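Trimeric intracellular cation channel type 1B.2 (Caenorhabditis elegans, PDB 5EIK) forms a homotrimeric channel that carries potassium across intracellular membranes, binds PIP2, and may supply counter-ion current during calcium release from internal stores. Local coordinates at residues K26-F31 with H92-L97; A34-T39 with L68-G73; S53-H58 with V105-F110. One frame throughout, in Å; residues are numbered along the deposited sequence.

Contact 1. Residues K26-F31 with H92-L97; sequences KLYPYF and HADILL. With DMU (decyl-beta-D-maltopyranoside), chain J; DMU (decyl-beta-D-maltopyranoside), chain K.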
loop_
_atom_site.group_PDB
_atom_site.type_symbol
_atom_site.label_atom_id
_atom_site.label_comp_id
_atom_site.label_asym_id
_atom_site.label_seq_id
_atom_site.Cartn_x
_atom_site.Cartn_y
_atom_site.Cartn_z
ATOM N N LYS A 26 -13.373 19.503 -24.399
ATOM C CA LYS A 26 -11.966 19.515 -24.020
ATOM C C LYS A 26 -11.914 19.829 -22.521
ATOM O O LYS A 26 -12.155 20.964 -22.096
ATOM C CB LYS A 26 -11.196 20.573 -24.814
ATOM C CG LYS A 26 -9.704 20.551 -24.528
ATOM C CD LYS A 26 -9.098 19.207 -24.902
ATOM C CE LYS A 26 -7.961 18.826 -23.962
ATOM N NZ LYS A 26 -8.446 18.540 -22.579
ATOM N N LEU A 27 -11.603 18.807 -21.730
ATOM C CA LEU A 27 -11.552 18.925 -20.276
ATOM C C LEU A 27 -10.535 19.925 -19.739
ATOM O O LEU A 27 -10.812 20.647 -18.777
ATOM C CB LEU A 27 -11.317 17.544 -19.670
ATOM C CG LEU A 27 -12.401 16.538 -20.081
ATOM C CD1 LEU A 27 -12.166 15.223 -19.376
ATOM C CD2 LEU A 27 -13.779 17.087 -19.726
ATOM N N TYR A 28 -9.361 19.969 -20.352
ATOM C CA TYR A 28 -8.335 20.908 -19.930
ATOM C C TYR A 28 -8.660 22.294 -20.516
ATOM O O TYR A 28 -8.987 22.419 -21.698
ATOM C CB TYR A 28 -6.963 20.440 -20.427
ATOM C CG TYR A 28 -5.826 21.321 -19.973
ATOM C CD1 TYR A 28 -5.224 21.133 -18.727
ATOM C CD2 TYR A 28 -5.358 22.354 -20.782
ATOM C CE1 TYR A 28 -4.177 21.954 -18.303
ATOM C CE2 TYR A 28 -4.322 23.177 -20.369
ATOM C CZ TYR A 28 -3.732 22.971 -19.132
ATOM O OH TYR A 28 -2.688 23.772 -18.735
ATOM N N PRO A 29 -8.571 23.352 -19.694
ATOM C CA PRO A 29 -8.188 23.313 -18.280
ATOM C C PRO A 29 -9.359 23.552 -17.320
ATOM O O PRO A 29 -9.219 23.387 -16.113
ATOM C CB PRO A 29 -7.169 24.433 -18.193
ATOM C CG PRO A 29 -7.850 25.502 -19.029
ATOM C CD PRO A 29 -8.395 24.716 -20.235
ATOM N N TYR A 30 -10.513 23.926 -17.857
ATOM C CA TYR A 30 -11.660 24.238 -17.016
ATOM C C TYR A 30 -12.352 23.096 -16.294
ATOM O O TYR A 30 -12.735 23.236 -15.127
ATOM C CB TYR A 30 -12.676 25.047 -17.819
ATOM C CG TYR A 30 -12.120 26.393 -18.205
ATOM C CD1 TYR A 30 -11.741 27.311 -17.226
ATOM C CD2 TYR A 30 -11.912 26.731 -19.540
ATOM C CE1 TYR A 30 -11.160 28.532 -17.567
ATOM C CE2 TYR A 30 -11.333 27.947 -19.892
ATOM C CZ TYR A 30 -10.958 28.842 -18.899
ATOM O OH TYR A 30 -10.377 30.048 -19.231
ATOM N N PHE A 31 -12.540 21.968 -16.953
ATOM C CA PHE A 31 -13.179 20.884 -16.240
ATOM C C PHE A 31 -12.176 20.315 -15.230
ATOM O O PHE A 31 -12.552 19.926 -14.124
ATOM C CB PHE A 31 -13.683 19.826 -17.217
ATOM C CG PHE A 31 -14.884 20.271 -18.016
ATOM C CD1 PHE A 31 -14.732 21.090 -19.135
ATOM C CD2 PHE A 31 -16.170 19.884 -17.638
ATOM C CE1 PHE A 31 -15.846 21.514 -19.865
ATOM C CE2 PHE A 31 -17.287 20.300 -18.357
ATOM C CZ PHE A 31 -17.127 21.117 -19.474
ATOM N N HIS A 92 2.974 17.212 -16.968
ATOM C CA HIS A 92 3.400 18.531 -16.528
ATOM C C HIS A 92 2.308 19.583 -16.502
ATOM O O HIS A 92 2.105 20.242 -15.483
ATOM C CB HIS A 92 4.579 18.992 -17.383
ATOM C CG HIS A 92 5.742 18.048 -17.346
ATOM N ND1 HIS A 92 5.698 16.791 -17.914
ATOM C CD2 HIS A 92 6.963 18.153 -16.768
ATOM C CE1 HIS A 92 6.839 16.165 -17.687
ATOM N NE2 HIS A 92 7.624 16.970 -16.993
ATOM N N ALA A 93 1.597 19.741 -17.609
ATOM C CA ALA A 93 0.517 20.717 -17.663
ATOM C C ALA A 93 -0.489 20.471 -16.531
ATOM O O ALA A 93 -0.894 21.413 -15.840
ATOM C CB ALA A 93 -0.191 20.656 -19.025
ATOM N N ASP A 94 -0.883 19.212 -16.344
ATOM C CA ASP A 94 -1.841 18.860 -15.293
ATOM C C ASP A 94 -1.327 19.195 -13.904
ATOM O O ASP A 94 -2.032 19.818 -13.107
ATOM C CB ASP A 94 -2.181 17.367 -15.329
ATOM C CG ASP A 94 -2.988 16.980 -16.540
ATOM O OD1 ASP A 94 -3.701 17.850 -17.089
ATOM O OD2 ASP A 94 -2.917 15.797 -16.931
ATOM N N ILE A 95 -0.098 18.777 -13.615
ATOM C CA ILE A 95 0.495 19.031 -12.309
ATOM C C ILE A 95 0.642 20.519 -12.056
ATOM O O ILE A 95 0.438 20.988 -10.931
ATOM C CB ILE A 95 1.870 18.355 -12.181
ATOM C CG1 ILE A 95 1.721 16.856 -12.414
ATOM C CG2 ILE A 95 2.457 18.605 -10.806
ATOM C CD1 ILE A 95 0.687 16.204 -11.522
ATOM N N LEU A 96 0.988 21.271 -13.095
ATOM C CA LEU A 96 1.133 22.711 -12.925
ATOM C C LEU A 96 -0.218 23.335 -12.600
ATOM O O LEU A 96 -0.339 24.083 -11.631
ATOM C CB LEU A 96 1.700 23.369 -14.177
ATOM C CG LEU A 96 1.844 24.883 -14.001
ATOM C CD1 LEU A 96 2.784 25.202 -12.845
ATOM C CD2 LEU A 96 2.377 25.478 -15.257
ATOM N N LEU A 97 -1.237 23.011 -13.397
ATOM C CA LEU A 97 -2.573 23.552 -13.170
ATOM C C LEU A 97 -3.060 23.164 -11.770
ATOM O O LEU A 97 -3.662 23.974 -11.064
ATOM C CB LEU A 97 -3.559 23.044 -14.236
ATOM C CG LEU A 97 -5.027 23.498 -14.115
ATOM C CD1 LEU A 97 -5.131 25.010 -14.152
ATOM C CD2 LEU A 97 -5.855 22.903 -15.237
HETATM C C1 DMU J . 5.836 27.943 -18.409
HETATM C C2 DMU J . 4.411 28.523 -18.350
HETATM C C3 DMU J . 3.383 27.507 -18.900
HETATM C C4 DMU J . 3.582 26.109 -18.238
HETATM O O5 DMU J . 4.936 25.632 -18.419
HETATM C C6 DMU J . 5.855 26.526 -17.731
HETATM O O7 DMU J . 2.103 28.000 -18.627
HETATM O O16 DMU J . 7.185 25.936 -17.782
HETATM C C18 DMU J . 8.034 26.413 -16.687
HETATM C C19 DMU J . 7.274 26.548 -15.353
HETATM C C22 DMU J . 8.079 25.907 -14.240
HETATM C C25 DMU J . 7.445 26.290 -12.909
HETATM C C28 DMU J . 8.398 25.938 -11.775
HETATM C C31 DMU J . 8.024 26.771 -10.560
HETATM C C34 DMU J . 7.492 25.842 -9.471
HETATM C C37 DMU J . 7.513 26.574 -8.135
HETATM C C40 DMU J . 7.695 25.558 -7.010
HETATM C C43 DMU J . 8.890 25.976 -6.151
HETATM O O49 DMU J . 6.711 28.864 -17.721
HETATM O O55 DMU J . 4.365 29.712 -19.163
HETATM C C57 DMU J . 2.604 25.068 -18.829
HETATM O O61 DMU J . 2.557 23.932 -17.945
HETATM C C5 DMU J . 0.111 29.180 -19.533
HETATM C C7 DMU J . -0.826 28.033 -19.142
HETATM C C8 DMU J . -0.797 26.896 -20.270
HETATM C C9 DMU J . 0.594 26.457 -20.499
HETATM O O1 DMU J . 1.509 27.522 -20.712
HETATM C C10 DMU J . 1.538 28.565 -19.757
HETATM O O2 DMU J . -1.548 25.910 -19.801
HETATM O O3 DMU J . 0.214 30.078 -18.457
HETATM O O4 DMU J . -2.154 28.444 -18.974
HETATM C C11 DMU J . 0.634 25.451 -21.662
HETATM O O6 DMU J . 1.939 24.946 -21.815
HETATM C C1 DMU K . -14.762 23.388 -23.382
HETATM C C2 DMU K . -14.612 23.456 -24.925
HETATM C C3 DMU K . -15.971 23.977 -25.613
HETATM C C4 DMU K . -16.492 25.183 -24.859
HETATM O O5 DMU K . -16.736 24.846 -23.487
HETATM C C6 DMU K . -15.463 24.658 -22.833
HETATM O O7 DMU K . -15.803 24.509 -27.103
HETATM O O16 DMU K . -15.668 24.509 -21.419
HETATM C C18 DMU K . -15.720 25.826 -20.850
HETATM C C19 DMU K . -15.955 25.698 -19.342
HETATM C C22 DMU K . -16.768 26.882 -18.838
HETATM C C25 DMU K . -17.845 26.361 -17.892
HETATM C C28 DMU K . -18.731 27.530 -17.460
HETATM C C31 DMU K . -19.612 27.110 -16.284
HETATM C C34 DMU K . -18.936 27.528 -14.970
HETATM C C37 DMU K . -19.991 27.685 -13.866
HETATM C C40 DMU K . -19.394 27.251 -12.521
HETATM C C43 DMU K . -18.744 28.462 -11.838
HETATM O O49 DMU K . -13.459 23.298 -22.802
HETATM O O55 DMU K . -14.267 22.132 -25.389
HETATM C C57 DMU K . -17.796 25.653 -25.503
HETATM O O61 DMU K . -18.162 26.930 -24.973
HETATM C C5 DMU K . -15.190 23.456 -29.201
HETATM C C7 DMU K . -16.241 24.091 -30.126
HETATM C C8 DMU K . -17.491 23.304 -30.187
HETATM C C9 DMU K . -18.053 23.112 -28.760
HETATM O O1 DMU K . -17.085 22.520 -27.926
HETATM C C10 DMU K . -15.798 23.240 -27.822
HETATM O O2 DMU K . -18.419 23.993 -30.938
HETATM O O3 DMU K . -14.044 24.229 -29.088
HETATM O O4 DMU K . -15.706 24.210 -31.476
HETATM C C11 DMU K . -19.349 22.299 -28.751
HETATM O O6 DMU K . -19.913 22.252 -27.439
HETATM O O HOH W 1 -0.918 23.867 -17.049
#

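Contact 2. Residues A34-T39 with L68-G73; sequences AHYVLT and LMSFAG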
loop_
_atom_site.group_PDB
_atom_site.type_symbol
_atom_site.label_atom_id
_atom_site.label_comp_id
_atom_site.label_asym_id
_atom_site.label_seq_id
_atom_site.Cartn_x
_atom_site.Cartn_y
_atom_site.Cartn_z
ATOM N N ALA A 34 -11.926 22.562 -12.147
ATOM C CA ALA A 34 -13.096 22.390 -11.293
ATOM C C ALA A 34 -12.841 21.222 -10.345
ATOM O O ALA A 34 -13.109 21.309 -9.147
ATOM C CB ALA A 34 -14.348 22.115 -12.138
ATOM N N HIS A 35 -12.330 20.123 -10.895
ATOM C CA HIS A 35 -12.019 18.952 -10.092
ATOM C C HIS A 35 -10.927 19.297 -9.057
ATOM O O HIS A 35 -11.055 18.962 -7.879
ATOM C CB HIS A 35 -11.564 17.804 -10.999
ATOM C CG HIS A 35 -10.951 16.654 -10.258
ATOM N ND1 HIS A 35 -11.664 15.866 -9.384
ATOM C CD2 HIS A 35 -9.681 16.183 -10.241
ATOM C CE1 HIS A 35 -10.860 14.961 -8.858
ATOM N NE2 HIS A 35 -9.651 15.132 -9.359
ATOM N N TYR A 36 -9.866 19.979 -9.487
ATOM C CA TYR A 36 -8.798 20.358 -8.561
ATOM C C TYR A 36 -9.324 21.243 -7.436
ATOM O O TYR A 36 -8.994 21.025 -6.266
ATOM C CB TYR A 36 -7.667 21.101 -9.277
ATOM C CG TYR A 36 -7.023 20.321 -10.390
ATOM C CD1 TYR A 36 -6.832 18.940 -10.288
ATOM C CD2 TYR A 36 -6.612 20.962 -11.555
ATOM C CE1 TYR A 36 -6.252 18.222 -11.331
ATOM C CE2 TYR A 36 -6.031 20.260 -12.600
ATOM C CZ TYR A 36 -5.855 18.893 -12.485
ATOM O OH TYR A 36 -5.301 18.210 -13.537
ATOM N N VAL A 37 -10.137 22.238 -7.795
ATOM C CA VAL A 37 -10.708 23.142 -6.805
ATOM C C VAL A 37 -11.510 22.375 -5.767
ATOM O O VAL A 37 -11.298 22.544 -4.570
ATOM C CB VAL A 37 -11.619 24.214 -7.450
ATOM C CG1 VAL A 37 -12.308 25.033 -6.369
ATOM C CG2 VAL A 37 -10.794 25.135 -8.320
ATOM N N LEU A 38 -12.428 21.531 -6.218
ATOM C CA LEU A 38 -13.235 20.758 -5.286
ATOM C C LEU A 38 -12.367 19.808 -4.451
ATOM O O LEU A 38 -12.594 19.635 -3.248
ATOM C CB LEU A 38 -14.325 19.985 -6.045
ATOM C CG LEU A 38 -15.436 20.879 -6.625
ATOM C CD1 LEU A 38 -16.423 20.070 -7.470
ATOM C CD2 LEU A 38 -16.164 21.554 -5.478
ATOM N N THR A 39 -11.360 19.201 -5.071
ATOM C CA THR A 39 -10.476 18.304 -4.340
ATOM C C THR A 39 -9.742 19.078 -3.230
ATOM O O THR A 39 -9.641 18.605 -2.092
ATOM C CB THR A 39 -9.428 17.650 -5.290
ATOM O OG1 THR A 39 -10.097 16.829 -6.253
ATOM C CG2 THR A 39 -8.436 16.803 -4.508
ATOM N N LEU A 68 -2.002 14.278 -4.333
ATOM C CA LEU A 68 -2.372 12.871 -4.227
ATOM C C LEU A 68 -3.862 12.671 -4.432
ATOM O O LEU A 68 -4.284 11.725 -5.094
ATOM C CB LEU A 68 -1.960 12.282 -2.873
ATOM C CG LEU A 68 -0.456 12.128 -2.639
ATOM C CD1 LEU A 68 -0.228 11.137 -1.514
ATOM C CD2 LEU A 68 0.226 11.641 -3.910
ATOM N N MET A 69 -4.654 13.567 -3.859
ATOM C CA MET A 69 -6.095 13.480 -3.984
ATOM C C MET A 69 -6.553 13.926 -5.372
ATOM O O MET A 69 -7.485 13.364 -5.933
ATOM C CB MET A 69 -6.767 14.343 -2.917
ATOM C CG MET A 69 -6.688 13.773 -1.519
ATOM S SD MET A 69 -7.557 12.196 -1.396
ATOM C CE MET A 69 -9.242 12.764 -1.485
ATOM N N SER A 70 -5.883 14.927 -5.925
ATOM C CA SER A 70 -6.256 15.446 -7.226
ATOM C C SER A 70 -6.073 14.431 -8.326
ATOM O O SER A 70 -6.789 14.460 -9.323
ATOM C CB SER A 70 -5.447 16.702 -7.550
ATOM O OG SER A 70 -5.916 17.804 -6.786
ATOM N N PHE A 71 -5.126 13.520 -8.140
ATOM C CA PHE A 71 -4.847 12.510 -9.154
ATOM C C PHE A 71 -4.994 11.089 -8.618
ATOM O O PHE A 71 -4.419 10.141 -9.158
ATOM C CB PHE A 71 -3.435 12.722 -9.698
ATOM C CG PHE A 71 -3.259 14.032 -10.399
ATOM C CD1 PHE A 71 -3.781 14.228 -11.677
ATOM C CD2 PHE A 71 -2.631 15.094 -9.762
ATOM C CE1 PHE A 71 -3.684 15.476 -12.309
ATOM C CE2 PHE A 71 -2.529 16.342 -10.381
ATOM C CZ PHE A 71 -3.055 16.534 -11.658
ATOM N N ALA A 72 -5.784 10.956 -7.560
ATOM C CA ALA A 72 -6.010 9.671 -6.908
ATOM C C ALA A 72 -6.356 8.538 -7.870
ATOM O O ALA A 72 -5.752 7.466 -7.818
ATOM C CB ALA A 72 -7.107 9.816 -5.863
ATOM N N GLY A 73 -7.332 8.786 -8.739
ATOM C CA GLY A 73 -7.760 7.781 -9.695
ATOM C C GLY A 73 -6.633 7.255 -10.560
ATOM O O GLY A 73 -6.577 6.055 -10.848
#

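Contact 3. Residues S53-H58 with V105-F110; sequences SFSRKH and VFYSPF. With DMU (decyl-beta-D-maltopyranoside), chain M.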
loop_
_atom_site.group_PDB
_atom_site.type_symbol
_atom_site.label_atom_id
_atom_site.label_comp_id
_atom_site.label_asym_id
_atom_site.label_seq_id
_atom_site.Cartn_x
_atom_site.Cartn_y
_atom_site.Cartn_z
ATOM N N SER A 53 -3.192 27.728 9.191
ATOM C CA SER A 53 -1.930 27.767 9.920
ATOM C C SER A 53 -1.128 26.543 9.498
ATOM O O SER A 53 0.071 26.627 9.230
ATOM C CB SER A 53 -2.171 27.739 11.433
ATOM O OG SER A 53 -2.756 26.515 11.842
ATOM N N PHE A 54 -1.810 25.405 9.423
ATOM C CA PHE A 54 -1.180 24.156 9.025
ATOM C C PHE A 54 -0.520 24.268 7.654
ATOM O O PHE A 54 0.626 23.855 7.467
ATOM C CB PHE A 54 -2.221 23.032 9.010
ATOM C CG PHE A 54 -1.763 21.788 8.299
ATOM C CD1 PHE A 54 -1.744 21.727 6.906
ATOM C CD2 PHE A 54 -1.332 20.683 9.018
ATOM C CE1 PHE A 54 -1.299 20.587 6.242
ATOM C CE2 PHE A 54 -0.888 19.541 8.362
ATOM C CZ PHE A 54 -0.871 19.492 6.971
ATOM N N SER A 55 -1.254 24.827 6.698
ATOM C CA SER A 55 -0.754 24.977 5.341
ATOM C C SER A 55 0.426 25.940 5.248
ATOM O O SER A 55 1.298 25.790 4.386
ATOM C CB SER A 55 -1.881 25.455 4.422
ATOM O OG SER A 55 -2.336 26.742 4.805
ATOM N N ARG A 56 0.461 26.931 6.128
ATOM C CA ARG A 56 1.555 27.889 6.090
ATOM C C ARG A 56 2.813 27.357 6.772
ATOM O O ARG A 56 3.923 27.803 6.481
ATOM C CB ARG A 56 1.096 29.222 6.690
ATOM C CG ARG A 56 0.088 29.928 5.785
ATOM C CD ARG A 56 -0.437 31.228 6.370
ATOM N NE ARG A 56 -1.386 31.888 5.471
ATOM C CZ ARG A 56 -1.062 32.443 4.305
ATOM N NH1 ARG A 56 0.194 32.431 3.878
ATOM N NH2 ARG A 56 -2.002 33.012 3.561
ATOM N N LYS A 57 2.638 26.378 7.656
ATOM C CA LYS A 57 3.767 25.774 8.356
ATOM C C LYS A 57 4.308 24.552 7.617
ATOM O O LYS A 57 5.498 24.258 7.699
ATOM C CB LYS A 57 3.365 25.375 9.777
ATOM C CG LYS A 57 3.117 26.558 10.696
ATOM C CD LYS A 57 2.656 26.114 12.073
ATOM C CE LYS A 57 2.383 27.308 12.983
ATOM N NZ LYS A 57 1.313 28.214 12.457
ATOM N N HIS A 58 3.440 23.842 6.899
ATOM C CA HIS A 58 3.861 22.655 6.154
ATOM C C HIS A 58 3.337 22.685 4.720
ATOM O O HIS A 58 2.538 21.843 4.313
ATOM C CB HIS A 58 3.362 21.391 6.851
ATOM C CG HIS A 58 3.620 21.372 8.321
ATOM N ND1 HIS A 58 2.808 22.023 9.227
ATOM C CD2 HIS A 58 4.605 20.795 9.048
ATOM C CE1 HIS A 58 3.281 21.847 10.446
ATOM N NE2 HIS A 58 4.373 21.105 10.366
ATOM N N VAL A 105 -6.239 28.153 -3.705
ATOM C CA VAL A 105 -7.219 27.759 -2.701
ATOM C C VAL A 105 -6.728 27.988 -1.275
ATOM O O VAL A 105 -7.490 28.405 -0.405
ATOM C CB VAL A 105 -7.632 26.279 -2.885
ATOM C CG1 VAL A 105 -8.425 25.801 -1.691
ATOM C CG2 VAL A 105 -8.480 26.131 -4.144
ATOM N N PHE A 106 -5.450 27.735 -1.030
ATOM C CA PHE A 106 -4.914 27.924 0.309
ATOM C C PHE A 106 -4.295 29.287 0.589
ATOM O O PHE A 106 -4.308 29.740 1.729
ATOM C CB PHE A 106 -3.864 26.843 0.632
ATOM C CG PHE A 106 -4.450 25.507 0.971
ATOM C CD1 PHE A 106 -4.801 24.603 -0.029
ATOM C CD2 PHE A 106 -4.662 25.153 2.298
ATOM C CE1 PHE A 106 -5.351 23.364 0.289
ATOM C CE2 PHE A 106 -5.211 23.918 2.628
ATOM C CZ PHE A 106 -5.557 23.022 1.619
ATOM N N TYR A 107 -3.764 29.956 -0.429
ATOM C CA TYR A 107 -3.094 31.230 -0.171
ATOM C C TYR A 107 -3.561 32.519 -0.851
ATOM O O TYR A 107 -2.932 33.556 -0.657
ATOM C CB TYR A 107 -1.603 31.053 -0.440
ATOM C CG TYR A 107 -1.027 29.816 0.203
ATOM C CD1 TYR A 107 -0.990 29.674 1.588
ATOM C CD2 TYR A 107 -0.519 28.781 -0.578
ATOM C CE1 TYR A 107 -0.461 28.530 2.180
ATOM C CE2 TYR A 107 0.011 27.636 -0.000
ATOM C CZ TYR A 107 0.037 27.513 1.379
ATOM O OH TYR A 107 0.547 26.368 1.950
ATOM N N SER A 108 -4.635 32.480 -1.638
ATOM C CA SER A 108 -5.094 33.707 -2.294
ATOM C C SER A 108 -5.338 34.768 -1.227
ATOM O O SER A 108 -5.855 34.472 -0.150
ATOM C CB SER A 108 -6.383 33.471 -3.106
ATOM O OG SER A 108 -7.518 33.329 -2.273
ATOM N N PRO A 109 -4.953 36.021 -1.511
ATOM C CA PRO A 109 -5.134 37.123 -0.563
ATOM C C PRO A 109 -6.600 37.320 -0.192
ATOM O O PRO A 109 -7.487 37.238 -1.048
ATOM C CB PRO A 109 -4.549 38.319 -1.315
ATOM C CG PRO A 109 -4.837 37.986 -2.731
ATOM C CD PRO A 109 -4.469 36.528 -2.807
ATOM N N PHE A 110 -6.844 37.565 1.090
ATOM C CA PHE A 110 -8.198 37.766 1.593
ATOM C C PHE A 110 -9.005 36.490 1.358
ATOM O O PHE A 110 -10.225 36.470 1.541
ATOM C CB PHE A 110 -8.857 38.978 0.896
ATOM C CG PHE A 110 -8.074 40.264 1.044
ATOM C CD1 PHE A 110 -8.019 40.929 2.267
ATOM C CD2 PHE A 110 -7.347 40.778 -0.028
ATOM C CE1 PHE A 110 -7.246 42.092 2.426
ATOM C CE2 PHE A 110 -6.569 41.941 0.118
ATOM C CZ PHE A 110 -6.517 42.600 1.348
HETATM C C1 DMU M . 6.548 17.353 6.272
HETATM C C2 DMU M . 6.505 17.005 7.776
HETATM C C3 DMU M . 5.035 16.699 8.212
HETATM C C4 DMU M . 4.392 15.672 7.238
HETATM O O5 DMU M . 4.520 16.079 5.844
HETATM C C6 DMU M . 5.906 16.220 5.445
HETATM O O7 DMU M . 4.991 16.127 9.557
HETATM O O16 DMU M . 5.967 16.568 4.048
HETATM C C18 DMU M . 6.267 15.375 3.302
HETATM C C19 DMU M . 6.101 15.649 1.799
HETATM C C22 DMU M . 7.258 16.502 1.282
HETATM C C25 DMU M . 6.843 17.197 -0.016
HETATM C C28 DMU M . 7.665 16.646 -1.201
HETATM C C31 DMU M . 8.241 17.780 -2.075
HETATM C C34 DMU M . 7.170 18.828 -2.449
HETATM C C37 DMU M . 7.863 20.046 -3.083
HETATM C C40 DMU M . 8.151 19.757 -4.570
HETATM C C43 DMU M . 8.296 21.073 -5.336
HETATM O O49 DMU M . 7.919 17.545 5.862
HETATM O O55 DMU M . 6.988 18.147 8.503
HETATM C C57 DMU M . 2.906 15.525 7.585
HETATM O O61 DMU M . 2.423 14.296 7.048
HETATM C C5 DMU M . 5.099 16.563 11.892
HETATM C C7 DMU M . 4.054 15.504 12.283
HETATM C C8 DMU M . 2.678 16.057 12.104
HETATM C C9 DMU M . 2.460 16.689 10.752
HETATM O O1 DMU M . 3.483 17.654 10.384
HETATM C C10 DMU M . 4.874 17.110 10.495
HETATM O O2 DMU M . 1.784 15.100 12.452
HETATM O O3 DMU M . 6.396 16.052 11.921
HETATM O O4 DMU M . 4.332 15.042 13.622
HETATM C C11 DMU M . 1.091 17.237 10.659
HETATM O O6 DMU M . 0.777 17.729 9.340
#

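Contact 1. Residues K26-F31 with H92-L97
Tyr28 carries this contact, reaching across to Ala93, Asp94 and Leu97 on the first turns of helix 92-107. Its CG lies anti to the backbone N (chi1 -177°), beside the carbonyl carbon. Tyr28 CE1 packs on Leu97 CD2 at 3.6 Å, and the two side chains run past each other in opposite directions. The same methyl, Leu97 CD2, also meets Pro29 CB at 3.6 Å. Tyr28 CZ lies 4.2 Å from Ala93 CB. The Asp94 carboxylate meets the ring obliquely, planes 53° apart, with OD1 4.0 Å from Tyr28 CD1.

The hydroxyl sits among polar atoms. Tyr28 OH is 2.6 Å from O2 of a decylmaltoside, near the ring plane, although the target of its proton is not settled. A water donates to Ala93 O at 2.7 Å and also lies beside Tyr28 OH, at a distance short enough to be doubtful.

Pro29 lies against the ring. The peptide bond before it is cis, and Pro29 CB lies 3.6 Å above the plane of the Tyr28 ring, over its centre. A second decylmaltoside is gripped by the Lys26 backbone, donating to Lys26 O and accepting from Lys26 N.

The contact lies at what is probably the lumenal end of the first and third transmembrane helices. Leu97 and Asp94 also touch Tyr36 of helix 30-47, while Leu27 and Phe31 pack on helix 120-148. On helix 92-107, Leu96 touches the bound phosphatidylcholine and Ile95 meets Leu154 of a neighbouring subunit.

Contact 2. Residues A34-T39 with L68-G73
His35 makes the hydrogen bond between these segments, donating from NE2 to Ser70 O at 2.9 Å. The acceptor lies in the plane of the imidazole, but the bond is bent, with an N-H...O angle of 144°. His35 CG is anti to the backbone N (chi1 168°), and the imidazole reaches the end of helix 59-70. One turn on, Thr39 OG1 donates to His35 O at 2.8 Å. That carbonyl also accepts from Thr39 N, and two donors therefore grip it. Thr39 OG1 lies over one face of the imidazole, toward its rim. Ser70 OG is satisfied within its own helix by Cys66 O.

The aromatic pair is Tyr36 with Phe71. The two rings meet obliquely, planes 54° apart, and their centroids lie 5.4 Å from each other. Tyr36 OH reaches Phe71 CZ at 3.4 Å, and Tyr36 CE1 meets the same carbon at 3.6 Å.

The Thr39 methyl packs on the other segment. Thr39 CG2 presses on Met69 CB at 3.4 Å, tighter than usual for carbons. Separately, Thr39 CG2 touches the hydroxyl oxygen Ser70 OG at 3.5 Å.

Phe71 interrupts the second transmembrane helix, between helices 59-70 and 72-81. Ser70 O lies at this break and takes a side-chain donor from helix 30-47. The bond implies that His35 carries a proton on NE2. Lys130, a PIP2-binding residue that touches His35, would probably disfavour a second proton on the ring.

Contact 3. Residues S53-H58 with V105-F110
The backbones approach most closely at Ser55 and Phe106, whose CA atoms are 7.2 Å apart, where the last turn of helix 92-107 meets helix 51-57. Tyr107 OH donates to Ser55 O at 2.6 Å. The oxygen lies in the plane of the tyrosine ring, at its edge, but the hydroxyl stands above the carbonyl plane, 60° out of it. Ser55 CB packs on Phe106 CD2 at 3.5 Å. Ser55 OG is hydrogen-bonded to Ile52 O in its own helix.

Arg56 runs alongside Tyr107 in the opposite direction, extended from CG to NE. Its guanidinium has Tyr107 CD1 over one face, 3.7 Å above the plane and toward the rim. The two planes are 58° apart. Phe106 CB lies over the centre of one face of the Tyr107 ring. Trp102 meets Tyr107 edge-to-face.

Arg56 and Tyr107 both touch the bound phosphatidylcholine and help form its pocket. Four residues after Ser55 comes Pro59, which has no N-H to give. The Tyr107 hydroxyl thus supplies a donor to a carbonyl at the helix end that the regular helical bond cannot serve.

Overall arrangement
Contacts 1 and 2 touch each other, with centres 11 Å apart. Ile95 CD1 of contact 1 meets Phe71 CE2 of contact 2 at 3.4 Å, and Leu97 CG meets Tyr36 CE2 at 3.7 Å. Helix 30-47 serves both, and contact 2 is nested within the loop closed by contact 1. Contact 3 lies further along helix 92-107, its centre 22 Å from contact 1 and 18 Å from contact 2. It touches neither. Contacts 1 and 3 both contribute to the phosphatidylcholine pocket, through Leu96, Arg56 and Tyr107, and both reach a neighbouring subunit. Contact 2 borders the PIP2 site instead: Leu68 touches that lipid, and the Met69 side chain is about 6 Å from it.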